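Local coordinates for tryptophan synthase alpha chain (PDB 3THA) that cleaves indoleglycerol phosphate to indole and glyceraldehyde 3-phosphate as the alpha subunit of the bacterial enzyme that completes tryptophan biosynthesis, at the interface of chains A and B. Sequence-based numbering; all coordinates share one arbitrary frame. Chains: chain A/B, Tryptophan synthase alpha chain.

The interface of chains A and B. Residues chain A 55-56; chain B 19, 61, 94, 123, 169, 171, 227-228.
A:Ile55 and A:Ala56, in the loop between strand 44-48 and helix 60-70 of chain A, reach into the active-site end of chain B and meet it mainly through carbon. The gamma-methylene CG1 of A:Ile55 lies 3.7 Å from ring carbon CB of B:Pro123, the two side chains crossing at about a right angle, and the terminal methyl CD1 follows over the same ring carbon. The other branch, CG2, packs as a methyl over the rim of one face of the B:Tyr169 ring, 4.3 Å above its plane. That branch also approaches the CD2 methyl of B:Leu171. A chi1 of -7° leaves A:Ile55 nearly eclipsed, an unusual torsion at 2.37 Å resolution that should be read cautiously.

The selenomethionine B:Met94 comes up beside both loop residues with its CE methyl. Its CG is anti to the backbone N (chi1 171°) and the chain stays extended beyond it, which carries CE to 3.8 Å from CB of A:Ile55. The phenol OH of B:Tyr169 comes in tip-first, 3.8 Å from CA of A:Ala56.

Polar contact is slight. The carbonyl O of A:Ala56 sits over the B:Gly227-B:Thr228 turn, 3.3 Å from CA of B:Gly227. The backbone N of B:Thr228 gives this O a weak hydrogen bond at 3.4 Å. The turn starts helix 228-233 and belongs to the substrate phosphate site in TrpA proteins; the helix-end field may favour the O. Farther out, B:Tyr19 and B:Ile61 border the A:Ala56 side with little burial.

B:Met94, B:Tyr169 and B:Leu171 project from strands 90-94 and 168-171, consistent with the mouth of the TIM barrel typical of TrpA proteins. The patch centre lies about 5 Å from the catalytic B:Glu46. The inserted loop carries chain A's own second catalytic residue, Asp57, whereas B:Asp57 is about 16 Å from that centre. Because the enzyme is a tetramer of two alpha and two beta chains, this two-fold alpha-alpha pairing may reflect crystal packing. The pocket itself is the indoleglycerol phosphate site where aldol cleavage takes place, and the neighbour's loop would partly block it in this pairing.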
loop_
_atom_site.group_PDB
_atom_site.type_symbol
_atom_site.label_atom_id
_atom_site.label_comp_id
_atom_site.label_asym_id
_atom_site.label_seq_id
_atom_site.Cartn_x
_atom_site.Cartn_y
_atom_site.Cartn_z
ATOM N N ILE A 55 4.403 4.898 -2.634
ATOM C CA ILE A 55 5.833 4.720 -2.772
ATOM C C ILE A 55 6.356 4.147 -4.096
ATOM O O ILE A 55 6.724 4.932 -4.963
ATOM C CB ILE A 55 6.423 3.955 -1.580
ATOM C CG1 ILE A 55 5.372 3.721 -0.474
ATOM C CG2 ILE A 55 7.710 4.623 -1.120
ATOM C CD1 ILE A 55 4.989 4.930 0.453
ATOM N N ALA A 56 6.414 2.814 -4.256
ATOM C CA ALA A 56 7.117 2.185 -5.421
ATOM C C ALA A 56 6.218 1.954 -6.632
ATOM O O ALA A 56 6.509 1.106 -7.464
ATOM C CB ALA A 56 7.800 0.867 -5.019
ATOM N N TYR B 19 12.767 -2.699 -7.975
ATOM C CA TYR B 19 12.088 -3.383 -6.917
ATOM C C TYR B 19 11.509 -4.674 -7.481
ATOM O O TYR B 19 11.041 -4.701 -8.638
ATOM C CB TYR B 19 11.004 -2.421 -6.369
ATOM C CG TYR B 19 9.952 -3.050 -5.504
ATOM C CD1 TYR B 19 10.036 -2.966 -4.127
ATOM C CD2 TYR B 19 8.835 -3.671 -6.065
ATOM C CE1 TYR B 19 9.084 -3.553 -3.306
ATOM C CE2 TYR B 19 7.864 -4.247 -5.255
ATOM C CZ TYR B 19 8.003 -4.190 -3.868
ATOM O OH TYR B 19 7.055 -4.749 -3.027
ATOM N N ILE B 61 1.480 -5.442 -7.681
ATOM C CA ILE B 61 2.308 -5.790 -6.529
ATOM C C ILE B 61 1.580 -6.689 -5.506
ATOM O O ILE B 61 2.219 -7.556 -4.849
ATOM C CB ILE B 61 2.955 -4.525 -5.877
ATOM C CG1 ILE B 61 3.920 -3.876 -6.869
ATOM C CG2 ILE B 61 3.672 -4.867 -4.569
ATOM C CD1 ILE B 61 4.535 -2.649 -6.429
HETATM N N MSE B 94 12.480 -3.433 1.313
HETATM C CA MSE B 94 11.338 -2.565 1.375
HETATM C C MSE B 94 10.239 -3.467 1.910
HETATM O O MSE B 94 9.788 -4.349 1.229
HETATM C CB MSE B 94 11.034 -1.990 0.004
HETATM C CG MSE B 94 9.761 -1.242 -0.127
HETATM SE SE MSE B 94 10.069 0.008 -1.596
HETATM C CE MSE B 94 8.315 0.644 -1.877
ATOM N N PRO B 123 7.481 1.682 3.988
ATOM C CA PRO B 123 6.384 2.480 3.535
ATOM C C PRO B 123 5.446 2.688 4.690
ATOM O O PRO B 123 5.176 1.734 5.464
ATOM C CB PRO B 123 5.670 1.552 2.492
ATOM C CG PRO B 123 6.753 0.671 2.028
ATOM C CD PRO B 123 7.586 0.410 3.234
ATOM N N TYR B 169 14.900 9.375 -1.015
ATOM C CA TYR B 169 13.914 8.804 -1.891
ATOM C C TYR B 169 12.972 9.931 -2.197
ATOM O O TYR B 169 12.069 10.223 -1.398
ATOM C CB TYR B 169 13.179 7.685 -1.177
ATOM C CG TYR B 169 12.451 6.663 -2.064
ATOM C CD1 TYR B 169 11.617 7.070 -3.112
ATOM C CD2 TYR B 169 12.586 5.292 -1.830
ATOM C CE1 TYR B 169 10.965 6.146 -3.920
ATOM C CE2 TYR B 169 11.941 4.347 -2.665
ATOM C CZ TYR B 169 11.117 4.792 -3.683
ATOM O OH TYR B 169 10.436 3.886 -4.489
ATOM N N LEU B 171 9.931 10.958 -4.113
ATOM C CA LEU B 171 8.762 10.543 -4.862
ATOM C C LEU B 171 8.511 11.570 -5.941
ATOM O O LEU B 171 8.907 12.733 -5.819
ATOM C CB LEU B 171 7.538 10.381 -3.961
ATOM C CG LEU B 171 7.781 9.402 -2.815
ATOM C CD1 LEU B 171 6.618 9.350 -1.876
ATOM C CD2 LEU B 171 8.067 8.033 -3.345
ATOM N N GLY B 227 9.467 0.249 -10.189
ATOM C CA GLY B 227 8.678 -0.634 -9.296
ATOM C C GLY B 227 7.695 -1.592 -9.992
ATOM O O GLY B 227 8.059 -2.671 -10.493
ATOM N N THR B 228 6.437 -1.182 -10.005
ATOM C CA THR B 228 5.372 -1.870 -10.710
ATOM C C THR B 228 5.865 -2.605 -11.950
ATOM O O THR B 228 5.718 -3.821 -12.020
ATOM C CB THR B 228 4.247 -0.878 -11.085
ATOM O OG1 THR B 228 4.792 0.203 -11.891
ATOM C CG2 THR B 228 3.637 -0.322 -9.772
#